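Local structure of beta-galactosidase (Marinomonas sp. ef1, 6Y2K) at residues M185-R188 against E192-L195; V5-E10 against S15-D20; E112-C117 against N223-D228. The protein hydrolyses terminal beta-galactosidic bonds, as a cold-active hexameric glycoside hydrolase of family GH42 from a psychrophilic Antarctic bacterium. All coordinates share one frame; numbering follows the deposited sequence. Where two conformers were deposited one is given.

Contact 1 (M185-R188 against E192-L195); sequences MDYR and EIEL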
ATOM      1  N   MET A 185     -12.293  42.505  28.998  1.00 16.44           N
ATOM      2  CA  MET A 185     -11.074  43.064  28.398  1.00 16.48           C
ATOM      3  C   MET A 185     -11.023  44.611  28.424  1.00 16.72           C
ATOM      4  O   MET A 185      -9.985  45.194  28.085  1.00 17.48           O
ATOM      5  CB  MET A 185     -10.903  42.553  26.960  1.00 16.32           C
ATOM      6  CG  MET A 185     -10.440  41.096  26.856  1.00 16.63           C
ATOM      7  SD  MET A 185     -10.112  40.517  25.166  1.00 16.50           S
ATOM      8  CE  MET A 185     -11.760  40.493  24.461  1.00 16.39           C
ATOM      9  N   ASP A 186     -12.122  45.262  28.816  1.00 16.37           N
ATOM     10  CA  ASP A 186     -12.259  46.735  28.726  1.00 16.59           C
ATOM     11  C   ASP A 186     -11.080  47.507  29.322  1.00 16.37           C
ATOM     12  O   ASP A 186     -10.682  47.261  30.464  1.00 16.57           O
ATOM     13  CB  ASP A 186     -13.544  47.210  29.417  1.00 16.31           C
ATOM     14  CG  ASP A 186     -14.809  46.803  28.668  1.00 16.45           C
ATOM     15  OD1 ASP A 186     -14.910  47.103  27.452  1.00 15.46           O
ATOM     16  OD2 ASP A 186     -15.698  46.187  29.314  1.00 16.19           O
ATOM     17  N   TYR A 187     -10.540  48.435  28.533  1.00 16.55           N
ATOM     18  CA  TYR A 187      -9.462  49.337  28.957  1.00 16.88           C
ATOM     19  C   TYR A 187     -10.005  50.697  29.396  1.00 16.95           C
ATOM     20  O   TYR A 187     -10.909  51.248  28.764  1.00 16.94           O
ATOM     21  CB  TYR A 187      -8.455  49.525  27.813  1.00 16.72           C
ATOM     22  CG  TYR A 187      -7.935  48.198  27.315  1.00 16.71           C
ATOM     23  CD1 TYR A 187      -6.946  47.507  28.018  1.00 16.43           C
ATOM     24  CD2 TYR A 187      -8.461  47.610  26.172  1.00 16.74           C
ATOM     25  CE1 TYR A 187      -6.480  46.280  27.580  1.00 16.26           C
ATOM     26  CE2 TYR A 187      -7.997  46.381  25.725  1.00 16.64           C
ATOM     27  CZ  TYR A 187      -7.011  45.716  26.438  1.00 16.44           C
ATOM     28  OH  TYR A 187      -6.558  44.487  26.003  1.00 15.69           O
ATOM     29  N   ARG A 188      -9.438  51.225  30.480  1.00 17.75           N
ATOM     30  CA  ARG A 188      -9.746  52.575  30.959  1.00 18.09           C
ATOM     31  C   ARG A 188      -9.060  53.666  30.134  1.00 18.13           C
ATOM     32  O   ARG A 188      -9.500  54.821  30.139  1.00 17.80           O
ATOM     33  CB  ARG A 188      -9.301  52.738  32.413  1.00 18.85           C
ATOM     34  CG  ARG A 188      -9.983  51.812  33.405  1.00 19.24           C
ATOM     35  CD  ARG A 188      -9.689  52.256  34.833  1.00 19.69           C
ATOM     36  NE  ARG A 188      -8.251  52.298  35.109  1.00 19.76           N
ATOM     37  CZ  ARG A 188      -7.683  52.930  36.136  1.00 20.32           C
ATOM     38  NH1 ARG A 188      -8.417  53.588  37.033  1.00 19.86           N
ATOM     39  NH2 ARG A 188      -6.361  52.897  36.278  1.00 20.69           N
ATOM     40  N   GLU A 192      -3.308  51.445  29.138  1.00 18.02           N
ATOM     41  CA  GLU A 192      -3.540  50.128  29.744  1.00 17.57           C
ATOM     42  C   GLU A 192      -3.347  48.979  28.742  1.00 17.23           C
ATOM     43  O   GLU A 192      -3.173  47.827  29.154  1.00 16.89           O
ATOM     44  CB  GLU A 192      -4.935  50.026  30.362  1.00 17.31           C
ATOM     45  CG  GLU A 192      -5.076  50.743  31.697  1.00 17.59           C
ATOM     46  CD  GLU A 192      -6.357  50.389  32.440  1.00 17.83           C
ATOM     47  OE1 GLU A 192      -7.302  49.846  31.815  1.00 18.08           O
ATOM     48  OE2 GLU A 192      -6.417  50.659  33.662  1.00 18.03           O
ATOM     49  N   ILE A 193      -3.393  49.285  27.446  1.00 16.89           N
ATOM     50  CA  ILE A 193      -3.364  48.267  26.406  1.00 17.15           C
ATOM     51  C   ILE A 193      -1.932  47.737  26.269  1.00 17.25           C
ATOM     52  O   ILE A 193      -0.977  48.511  26.238  1.00 17.08           O
ATOM     53  CB  ILE A 193      -3.881  48.810  25.051  1.00 17.10           C
ATOM     54  CG1 ILE A 193      -5.346  49.275  25.183  1.00 17.22           C
ATOM     55  CG2 ILE A 193      -3.758  47.738  23.977  1.00 16.95           C
ATOM     56  CD1 ILE A 193      -5.894  50.015  23.985  1.00 17.49           C
ATOM     57  N   GLU A 194      -1.801  46.412  26.221  1.00 17.53           N
ATOM     58  CA  GLU A 194      -0.510  45.746  26.097  1.00 17.29           C
ATOM     59  C   GLU A 194      -0.334  45.191  24.684  1.00 17.26           C
ATOM     60  O   GLU A 194      -1.248  45.221  23.861  1.00 16.97           O
ATOM     61  CB  GLU A 194      -0.403  44.600  27.122  1.00 17.89           C
ATOM     62  CG  GLU A 194      -0.532  45.008  28.588  1.00 18.46           C
ATOM     63  CD  GLU A 194       0.641  45.810  29.143  1.00 19.18           C
ATOM     64  OE1 GLU A 194       1.720  45.868  28.513  1.00 18.87           O
ATOM     65  OE2 GLU A 194       0.469  46.389  30.242  1.00 19.14           O
ATOM     66  N   LEU A 195       0.864  44.675  24.415  1.00 17.60           N
ATOM     67  CA  LEU A 195       1.124  43.920  23.193  1.00 17.48           C
ATOM     68  C   LEU A 195       0.307  42.619  23.245  1.00 17.31           C
ATOM     69  O   LEU A 195       0.003  42.135  24.344  1.00 17.41           O
ATOM     70  CB  LEU A 195       2.625  43.611  23.069  1.00 17.94           C
ATOM     71  CG  LEU A 195       3.553  44.828  22.960  1.00 18.49           C
ATOM     72  CD1 LEU A 195       5.005  44.421  23.179  1.00 18.77           C
ATOM     73  CD2 LEU A 195       3.361  45.522  21.614  1.00 18.45           C
TER
HETATM   74  O   HOH W   1      -9.193  48.139  33.136  1.00 13.63           O
HETATM   75  O   HOH W   2      -3.898  44.250  26.542  1.00 17.08           O
HETATM   76  O   HOH W   3      -4.237  50.639  35.259  1.00 16.16           O

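Contact 2 (V5-E10 against S15-D20); sequences VCYYPE and SRWVED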
ATOM      1  N   VAL A   5      22.573  42.674 -12.445  1.00 17.08           N
ATOM      2  CA  VAL A   5      23.205  41.828 -11.438  1.00 16.68           C
ATOM      3  C   VAL A   5      23.383  42.560 -10.107  1.00 16.47           C
ATOM      4  O   VAL A   5      23.578  43.773 -10.081  1.00 16.24           O
ATOM      5  CB  VAL A   5      24.543  41.251 -11.963  1.00 17.02           C
ATOM      6  CG1 VAL A   5      25.630  42.314 -12.029  1.00 17.35           C
ATOM      7  CG2 VAL A   5      24.988  40.062 -11.122  1.00 17.16           C
ATOM      8  N   CYS A   6      23.294  41.806  -9.008  1.00 16.22           N
ATOM      9  CA  CYS A   6      23.604  42.301  -7.671  1.00 16.13           C
ATOM     10  C   CYS A   6      25.089  42.056  -7.415  1.00 15.85           C
ATOM     11  O   CYS A   6      25.576  40.940  -7.601  1.00 16.38           O
ATOM     12  CB  CYS A   6      22.750  41.579  -6.625  1.00 16.08           C
ATOM     13  SG  CYS A   6      20.981  41.778  -6.904  1.00 16.22           S
ATOM     14  N   TYR A   7      25.796  43.103  -6.982  1.00 16.44           N
ATOM     15  CA  TYR A   7      27.266  43.141  -6.949  1.00 16.27           C
ATOM     16  C   TYR A   7      27.786  43.719  -5.629  1.00 16.23           C
ATOM     17  O   TYR A   7      27.165  44.615  -5.049  1.00 16.34           O
ATOM     18  CB  TYR A   7      27.741  44.000  -8.126  1.00 16.37           C
ATOM     19  CG  TYR A   7      29.238  44.155  -8.310  1.00 16.39           C
ATOM     20  CD1 TYR A   7      30.099  43.065  -8.237  1.00 16.69           C
ATOM     21  CD2 TYR A   7      29.788  45.402  -8.618  1.00 16.71           C
ATOM     22  CE1 TYR A   7      31.472  43.222  -8.438  1.00 17.05           C
ATOM     23  CE2 TYR A   7      31.151  45.566  -8.822  1.00 16.88           C
ATOM     24  CZ  TYR A   7      31.991  44.482  -8.735  1.00 16.91           C
ATOM     25  OH  TYR A   7      33.341  44.659  -8.939  1.00 18.11           O
ATOM     26  N   TYR A   8      28.920  43.187  -5.158  1.00 15.95           N
ATOM     27  CA  TYR A   8      29.549  43.599  -3.890  1.00 15.88           C
ATOM     28  C   TYR A   8      31.025  43.942  -4.113  1.00 15.81           C
ATOM     29  O   TYR A   8      31.906  43.161  -3.778  1.00 15.44           O
ATOM     30  CB  TYR A   8      29.325  42.516  -2.822  1.00 15.84           C
ATOM     31  CG  TYR A   8      27.831  42.346  -2.629  1.00 15.77           C
ATOM     32  CD1 TYR A   8      27.105  41.467  -3.440  1.00 15.84           C
ATOM     33  CD2 TYR A   8      27.134  43.153  -1.745  1.00 15.32           C
ATOM     34  CE1 TYR A   8      25.734  41.354  -3.328  1.00 15.94           C
ATOM     35  CE2 TYR A   8      25.757  43.045  -1.618  1.00 16.04           C
ATOM     36  CZ  TYR A   8      25.068  42.140  -2.417  1.00 15.84           C
ATOM     37  OH  TYR A   8      23.720  42.032  -2.316  1.00 15.91           O
ATOM     38  N   PRO A   9      31.302  45.126  -4.692  1.00 16.67           N
ATOM     39  CA  PRO A   9      32.704  45.525  -4.904  1.00 16.93           C
ATOM     40  C   PRO A   9      33.520  45.540  -3.602  1.00 17.13           C
ATOM     41  O   PRO A   9      34.703  45.186  -3.616  1.00 17.32           O
ATOM     42  CB  PRO A   9      32.592  46.924  -5.508  1.00 17.02           C
ATOM     43  CG  PRO A   9      31.254  47.414  -5.108  1.00 17.08           C
ATOM     44  CD  PRO A   9      30.370  46.208  -5.036  1.00 16.69           C
ATOM     45  N   GLU A  10      32.869  45.886  -2.489  1.00 16.81           N
ATOM     46  CA  GLU A  10      33.503  45.832  -1.169  1.00 17.33           C
ATOM     47  C   GLU A  10      33.935  44.427  -0.692  1.00 17.54           C
ATOM     48  O   GLU A  10      34.685  44.312   0.293  1.00 18.25           O
ATOM     49  CB  GLU A  10      32.623  46.538  -0.106  1.00 17.75           C
ATOM     50  CG  GLU A  10      31.423  45.755   0.431  1.00 17.46           C
ATOM     51  CD  GLU A  10      30.142  45.890  -0.376  1.00 17.71           C
ATOM     52  OE1 GLU A  10      30.176  46.183  -1.606  1.00 16.76           O
ATOM     53  OE2 GLU A  10      29.076  45.673   0.246  1.00 17.71           O
ATOM     54  N   SER A  15      41.669  45.525  -7.666  1.00 22.47           N
ATOM     55  CA  SER A  15      42.249  44.943  -8.881  1.00 22.99           C
ATOM     56  C   SER A  15      41.273  44.094  -9.735  1.00 23.20           C
ATOM     57  O   SER A  15      41.541  43.861 -10.914  1.00 23.74           O
ATOM     58  CB  SER A  15      43.484  44.110  -8.520  1.00 23.10           C
ATOM     59  OG  SER A  15      43.153  43.049  -7.633  1.00 23.65           O
ATOM     60  N   ARG A  16      40.165  43.643  -9.142  1.00 22.82           N
ATOM     61  CA  ARG A  16      39.084  42.944  -9.864  1.00 22.45           C
ATOM     62  C   ARG A  16      38.063  43.850 -10.545  1.00 21.80           C
ATOM     63  O   ARG A  16      37.375  43.402 -11.463  1.00 22.05           O
ATOM     64  CB  ARG A  16      38.301  42.013  -8.909  1.00 22.98           C
ATOM     65  CG  ARG A  16      38.975  40.685  -8.596  1.00 23.62           C
ATOM     66  CD  ARG A  16      39.018  39.733  -9.781  1.00 24.14           C
ATOM     67  NE  ARG A  16      37.710  39.590 -10.426  1.00 25.45           N
ATOM     68  CZ  ARG A  16      37.482  38.909 -11.547  1.00 25.46           C
ATOM     69  NH1 ARG A  16      38.464  38.247 -12.159  1.00 25.77           N
ATOM     70  NH2 ARG A  16      36.250  38.872 -12.044  1.00 25.30           N
ATOM     71  N   TRP A  17      37.944  45.100 -10.100  1.00 21.05           N
ATOM     72  CA  TRP A  17      36.768  45.926 -10.419  1.00 20.96           C
ATOM     73  C   TRP A  17      36.563  46.250 -11.906  1.00 20.98           C
ATOM     74  O   TRP A  17      35.427  46.193 -12.405  1.00 19.10           O
ATOM     75  CB  TRP A  17      36.796  47.221  -9.595  1.00 21.39           C
ATOM     76  CG  TRP A  17      36.567  47.033  -8.108  1.00 21.85           C
ATOM     77  CD1 TRP A  17      36.441  45.850  -7.426  1.00 21.62           C
ATOM     78  CD2 TRP A  17      36.471  48.068  -7.124  1.00 21.83           C
ATOM     79  NE1 TRP A  17      36.252  46.089  -6.093  1.00 21.74           N
ATOM     80  CE2 TRP A  17      36.267  47.441  -5.875  1.00 22.05           C
ATOM     81  CE3 TRP A  17      36.524  49.468  -7.178  1.00 21.70           C
ATOM     82  CZ2 TRP A  17      36.120  48.167  -4.685  1.00 21.91           C
ATOM     83  CZ3 TRP A  17      36.381  50.189  -5.993  1.00 21.70           C
ATOM     84  CH2 TRP A  17      36.177  49.537  -4.767  1.00 21.80           C
ATOM     85  N   VAL A  18      37.635  46.598 -12.615  1.00 21.34           N
ATOM     86  CA  VAL A  18      37.504  46.938 -14.041  1.00 22.45           C
ATOM     87  C   VAL A  18      37.090  45.689 -14.827  1.00 22.45           C
ATOM     88  O   VAL A  18      36.171  45.747 -15.646  1.00 22.55           O
ATOM     89  CB  VAL A  18      38.792  47.549 -14.640  1.00 23.45           C
ATOM     90  CG1 VAL A  18      38.650  47.755 -16.147  1.00 23.73           C
ATOM     91  CG2 VAL A  18      39.119  48.875 -13.965  1.00 24.34           C
ATOM     92  N   GLU A  19      37.779  44.579 -14.567  1.00 23.16           N
ATOM     93  CA  GLU A  19      37.445  43.282 -15.169  1.00 24.85           C
ATOM     94  C   GLU A  19      35.989  42.863 -14.901  1.00 22.83           C
ATOM     95  O   GLU A  19      35.323  42.383 -15.814  1.00 22.55           O
ATOM     96  CB  GLU A  19      38.418  42.192 -14.680  1.00 27.02           C
ATOM     97  CG  GLU A  19      38.045  40.742 -15.022  1.00 30.24           C
ATOM     98  CD  GLU A  19      37.889  40.481 -16.516  1.00 32.82           C
ATOM     99  OE1 GLU A  19      38.536  41.204 -17.309  1.00 37.77           O
ATOM    100  OE2 GLU A  19      37.133  39.553 -16.901  1.00 32.55           O
ATOM    101  N   ASP A  20      35.513  43.035 -13.664  1.00 21.58           N
ATOM    102  CA  ASP A  20      34.136  42.667 -13.310  1.00 20.95           C
ATOM    103  C   ASP A  20      33.164  43.405 -14.226  1.00 20.36           C
ATOM    104  O   ASP A  20      32.279  42.789 -14.820  1.00 19.65           O
ATOM    105  CB  ASP A  20      33.792  42.994 -11.841  1.00 20.99           C
ATOM    106  CG  ASP A  20      34.383  42.000 -10.829  1.00 21.48           C
ATOM    107  OD1 ASP A  20      34.562  40.801 -11.140  1.00 22.63           O
ATOM    108  OD2 ASP A  20      34.629  42.426  -9.688  1.00 21.01           O
TER
HETATM  109  O   HOH W   4      33.249  46.771 -10.950  1.00 21.67           O

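Contact 3 (E112-C117 against N223-D228); sequences EYREEC and NKLQVD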
ATOM      1  N   GLU A 112      14.651  56.339  17.484  1.00 18.66           N
ATOM      2  CA  GLU A 112      16.093  56.569  17.521  1.00 19.24           C
ATOM      3  C   GLU A 112      16.771  56.045  16.251  1.00 18.81           C
ATOM      4  O   GLU A 112      17.584  56.748  15.655  1.00 18.55           O
ATOM      5  CB  GLU A 112      16.737  55.949  18.771  1.00 20.83           C
ATOM      6  CG  GLU A 112      16.344  56.618  20.089  1.00 22.30           C
ATOM      7  CD  GLU A 112      17.140  56.121  21.298  1.00 24.73           C
ATOM      8  OE1 GLU A 112      18.209  55.486  21.132  1.00 26.89           O
ATOM      9  OE2 GLU A 112      16.711  56.382  22.443  1.00 25.83           O
ATOM     10  N   TYR A 113      16.439  54.822  15.822  1.00 17.91           N
ATOM     11  CA  TYR A 113      17.059  54.294  14.599  1.00 17.32           C
ATOM     12  C   TYR A 113      16.577  55.056  13.357  1.00 17.49           C
ATOM     13  O   TYR A 113      17.345  55.259  12.426  1.00 16.72           O
ATOM     14  CB  TYR A 113      16.857  52.778  14.429  1.00 17.06           C
ATOM     15  CG  TYR A 113      17.619  52.222  13.234  1.00 16.52           C
ATOM     16  CD1 TYR A 113      18.978  52.498  13.069  1.00 16.82           C
ATOM     17  CD2 TYR A 113      16.983  51.451  12.260  1.00 16.50           C
ATOM     18  CE1 TYR A 113      19.688  52.017  11.976  1.00 17.15           C
ATOM     19  CE2 TYR A 113      17.686  50.953  11.164  1.00 16.64           C
ATOM     20  CZ  TYR A 113      19.040  51.244  11.030  1.00 16.61           C
ATOM     21  OH  TYR A 113      19.757  50.782   9.975  1.00 16.46           O
ATOM     22  N   ARG A 114      15.321  55.494  13.348  1.00 18.02           N
ATOM     23  CA  ARG A 114      14.841  56.319  12.231  1.00 19.02           C
ATOM     24  C   ARG A 114      15.662  57.601  12.061  1.00 18.71           C
ATOM     25  O   ARG A 114      15.926  58.008  10.932  1.00 18.37           O
ATOM     26  CB  ARG A 114      13.374  56.687  12.382  1.00 19.55           C
ATOM     27  CG  ARG A 114      12.433  55.575  11.972  1.00 20.58           C
ATOM     28  CD  ARG A 114      11.009  56.070  12.080  1.00 21.17           C
ATOM     29  NE  ARG A 114      10.072  54.981  12.207  1.00 21.19           N
ATOM     30  CZ  ARG A 114       8.765  55.134  12.374  1.00 21.84           C
ATOM     31  NH1 ARG A 114       8.200  56.346  12.411  1.00 22.02           N
ATOM     32  NH2 ARG A 114       8.008  54.059  12.497  1.00 21.85           N
ATOM     33  N   GLU A 115      16.039  58.240  13.170  1.00 18.69           N
ATOM     34  CA  GLU A 115      16.886  59.434  13.086  0.50 18.86           C
ATOM     35  C   GLU A 115      18.278  59.082  12.554  1.00 18.72           C
ATOM     36  O   GLU A 115      18.820  59.819  11.729  1.00 18.00           O
ATOM     37  CB  GLU A 115      16.953  60.184  14.421  0.50 19.00           C
ATOM     38  CG  GLU A 115      15.646  60.873  14.779  0.50 19.24           C
ATOM     39  CD  GLU A 115      15.099  61.748  13.655  0.50 19.47           C
ATOM     40  OE1 GLU A 115      15.801  62.697  13.254  0.50 20.01           O
ATOM     41  OE2 GLU A 115      13.970  61.504  13.177  0.50 19.26           O
ATOM     42  N   GLU A 116      18.847  57.946  12.982  1.00 18.37           N
ATOM     43  CA  GLU A 116      20.123  57.486  12.409  1.00 18.93           C
ATOM     44  C   GLU A 116      19.995  57.204  10.905  1.00 18.35           C
ATOM     45  O   GLU A 116      20.904  57.522  10.142  1.00 17.35           O
ATOM     46  CB  GLU A 116      20.676  56.242  13.125  1.00 20.59           C
ATOM     47  CG  GLU A 116      21.066  56.462  14.586  1.00 22.59           C
ATOM     48  CD  GLU A 116      22.450  57.077  14.782  1.00 25.22           C
ATOM     49  OE1 GLU A 116      23.009  57.676  13.836  1.00 26.93           O
ATOM     50  OE2 GLU A 116      22.993  56.959  15.909  1.00 27.65           O
ATOM     51  N   CYS A 117      18.864  56.628  10.487  1.00 17.73           N
ATOM     52  CA  CYS A 117      18.591  56.411   9.059  1.00 18.30           C
ATOM     53  C   CYS A 117      18.470  57.737   8.302  1.00 18.62           C
ATOM     54  O   CYS A 117      18.989  57.856   7.189  1.00 17.92           O
ATOM     55  CB  CYS A 117      17.335  55.555   8.850  1.00 18.35           C
ATOM     56  SG  CYS A 117      17.532  53.831   9.367  1.00 18.08           S
ATOM     57  N   ASN A 223       9.986  53.575   5.485  1.00 16.58           N
ATOM     58  CA  ASN A 223      10.304  53.700   4.069  1.00 16.40           C
ATOM     59  C   ASN A 223      10.083  55.138   3.569  1.00 16.93           C
ATOM     60  O   ASN A 223      10.902  55.671   2.807  1.00 16.64           O
ATOM     61  CB  ASN A 223       9.462  52.711   3.251  1.00 16.40           C
ATOM     62  CG  ASN A 223       9.786  52.750   1.766  1.00 16.53           C
ATOM     63  OD1 ASN A 223      10.902  52.421   1.358  1.00 16.57           O
ATOM     64  ND2 ASN A 223       8.810  53.163   0.952  1.00 15.74           N
ATOM     65  N   LYS A 224       8.982  55.749   3.999  1.00 17.46           N
ATOM     66  CA  LYS A 224       8.612  57.099   3.570  1.00 19.07           C
ATOM     67  C   LYS A 224       9.660  58.159   3.946  1.00 20.17           C
ATOM     68  O   LYS A 224       9.885  59.107   3.176  1.00 20.86           O
ATOM     69  CB  LYS A 224       7.240  57.475   4.136  1.00 19.74           C
ATOM     70  CG  LYS A 224       6.686  58.834   3.721  1.00 20.78           C
ATOM     71  CD  LYS A 224       6.734  59.045   2.213  1.00 21.87           C
ATOM     72  CE  LYS A 224       5.686  60.032   1.716  1.00 23.56           C
ATOM     73  NZ  LYS A 224       5.863  61.409   2.259  1.00 24.55           N
ATOM     74  N   LEU A 225      10.317  58.004   5.093  1.00 20.19           N
ATOM     75  CA  LEU A 225      11.348  58.968   5.468  1.00 21.61           C
ATOM     76  C   LEU A 225      12.525  58.929   4.482  1.00 20.47           C
ATOM     77  O   LEU A 225      13.074  59.978   4.140  1.00 20.26           O
ATOM     78  CB  LEU A 225      11.786  58.822   6.934  1.00 23.64           C
ATOM     79  CG  LEU A 225      12.974  57.970   7.381  1.00 25.46           C
ATOM     80  CD1 LEU A 225      14.326  58.585   7.028  1.00 25.83           C
ATOM     81  CD2 LEU A 225      12.875  57.756   8.888  1.00 27.13           C
ATOM     82  N   GLN A 226      12.883  57.740   4.004  1.00 19.31           N
ATOM     83  CA  GLN A 226      13.951  57.596   3.011  1.00 19.06           C
ATOM     84  C   GLN A 226      13.506  58.139   1.652  1.00 19.57           C
ATOM     85  O   GLN A 226      14.256  58.857   0.991  1.00 19.69           O
ATOM     86  CB  GLN A 226      14.416  56.136   2.899  1.00 18.68           C
ATOM     87  CG  GLN A 226      14.925  55.557   4.226  1.00 18.80           C
ATOM     88  CD  GLN A 226      15.782  54.302   4.091  1.00 18.76           C
ATOM     89  OE1 GLN A 226      16.358  54.038   3.020  1.00 19.98           O
ATOM     90  NE2 GLN A 226      15.869  53.526   5.148  1.00 17.20           N
ATOM     91  N   VAL A 227      12.284  57.809   1.248  1.00 19.43           N
ATOM     92  CA  VAL A 227      11.721  58.306  -0.016  1.00 19.60           C
ATOM     93  C   VAL A 227      11.730  59.848  -0.077  1.00 19.66           C
ATOM     94  O   VAL A 227      12.102  60.429  -1.103  1.00 19.06           O
ATOM     95  CB  VAL A 227      10.279  57.766  -0.237  1.00 19.50           C
ATOM     96  CG1 VAL A 227       9.544  58.529  -1.338  1.00 20.15           C
ATOM     97  CG2 VAL A 227      10.305  56.276  -0.562  1.00 19.52           C
ATOM     98  N   ASP A 228      11.309  60.502   1.007  1.00 19.78           N
ATOM     99  CA  ASP A 228      11.259  61.976   1.027  1.00 19.94           C
ATOM    100  C   ASP A 228      12.649  62.592   0.794  1.00 20.21           C
ATOM    101  O   ASP A 228      12.782  63.547   0.013  1.00 20.09           O
ATOM    102  CB  ASP A 228      10.651  62.508   2.322  1.00 19.84           C
ATOM    103  CG  ASP A 228       9.161  62.229   2.446  1.00 20.50           C
ATOM    104  OD1 ASP A 228       8.487  61.871   1.455  1.00 20.66           O
ATOM    105  OD2 ASP A 228       8.655  62.389   3.570  1.00 21.70           O
TER

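Contact 1 (M185-R188 against E192-L195)
The carboxylate of E192 reaches back along the loop and uses both of its oxygens on R188, a compact example of one acidic side chain holding two parts of a loop together. OE1 takes the backbone N-H of R188 in a nearly straight bond (R188 N to E192 OE1 2.9 Å, 170° at the hydrogen), while OE2 receives the guanidinium in a salt bridge, R188 NE to E192 OE2 2.9 Å. E192 OE2 lies close to the guanidinium plane (9° out of it), yet both donors meet the carboxylate from above its own plane. R188 NH2 adds a weak bond to the same OE2. The bend of the arginine chain at chi3 (-58°) turns the NE edge of the guanidinium toward OE2. Water 3 donates to OE2 and accepts from R188 NH2; water 1 lies near OE1 and the carbonyl of D186. The other end of the guanidinium, NH1, is held by T45 of the second subunit, and K79 of that subunit bonds E192 O.

Beside this polar group, I193 CG1 sits over the centre of the Y187 ring, 3.6 Å from its centroid, and M185 O lies above the opposite face. Y187 OH is joined to E194 N through water 2 (Y187 OH to water 2, 2.7 Å).

The loop links helices 171-178 and 205-233 in the chain: N175 of helix 171-178 binds Y187 O, and L174 of that helix and L164 of helix 154-168 pack on I193.

Contact 2 (V5-E10 against S15-D20)
In the first beta-alpha-beta unit of the TIM barrel, the chain leaving strand 2-6 is tied to the start of helix 17-27 by Y7 and D20, with P9 and W17 packing alongside. Y7 OH donates to D20 OD2 (2.7 Å), meeting it on the anti side and 21° out of the carboxylate plane; ring and carboxylate planes stand 82° apart. The tyrosine reaches the helix because its CG lies anti to the backbone N (chi1 -179°), which sends the ring outward from the strand end. The other carboxylate oxygen has two donors, R16 NH2 in a salt bridge to D20 OD1 (2.7 Å) and the indole N-H of W354, whose ring also meets Y7 at about a right angle. Two partners on OD1 and one on OD2 thus fix the rotation of this buried acid.

P9 CB rests over one face of the W17 indole, 3.7 Å from CE2, a CH-pi contact offset toward the ring's rim. W17 NE1 makes weak hydrogen bonds to P9 O and to W12 O. S57 and I60 of helix 52-63 also pack on the indole. One water donates to both Y7 OH and W17 O, standing 2.7 Å from W17 O.

Contact 3 (E112-C117 against N223-D228)
Apolar contact between R114 and L225 dominates this pairing of two helices. L225 CD2 nestles against the aliphatic stem of the arginine, 3.7 Å from R114 CB and only slightly farther from CG, and it also lies 3.7 Å from the carbonyl R114 O. The leucine's first torsion is unusual (chi1 93°), away from the staggered positions, and together with chi2 (73°) it brings the CD2 methyl against R114. Its second methyl, CD1, faces the backbone of C117 at 4.4 Å from C117 C. Farther along, C117 CB comes within 4.5 Å of Q226 NE2, a loose van der Waals approach.

The polar ends find partners beyond the two segments. Extended from CG to NE, the R114 chain carries its guanidinium past the leucine, where NH2 is bonded to F108 O and to Q218 OE1; the latter lies on helix 205-233, giving the arginine a polar hold on the helix its stem packs against. The amide of Q226 is likewise settled elsewhere, OE1 on T72 OG1 and NE2 on T74 OG1.

Within helix 205-233 itself, one turn is braced by a salt bridge, K224 NZ to D228 OD1 2.8 Å, using the syn lone pair of that oxygen.

The segment axes approach to 10.4 Å and run nearly parallel, crossing at -20°. Such side-by-side, same-direction packing is characteristic of neighbouring helices on the outer layer of a TIM barrel, here helices 111-128 and 205-233, which follow strands 67-71 and 134-138.

How the contacts relate
All three contacts belong to the TIM-barrel part of the chain, yet none touches another. Contact 2 comes first along the chain, joining strand 2-6 to helix 17-27; contact 3 closes a long loop from helix 111-128 to helix 205-233, and contact 1 is nested inside that loop. Contact 3 lies between the others in space, its centre about 30 Å from that of contact 1 and about 29 Å from that of contact 2, which are themselves about 54 Å apart. Contacts 2 and 3 thus pack the barrel's own layers; contact 1 shapes an excursion that bonds a second subunit of the hexamer, and E10, in a segment of contact 2, touches a third.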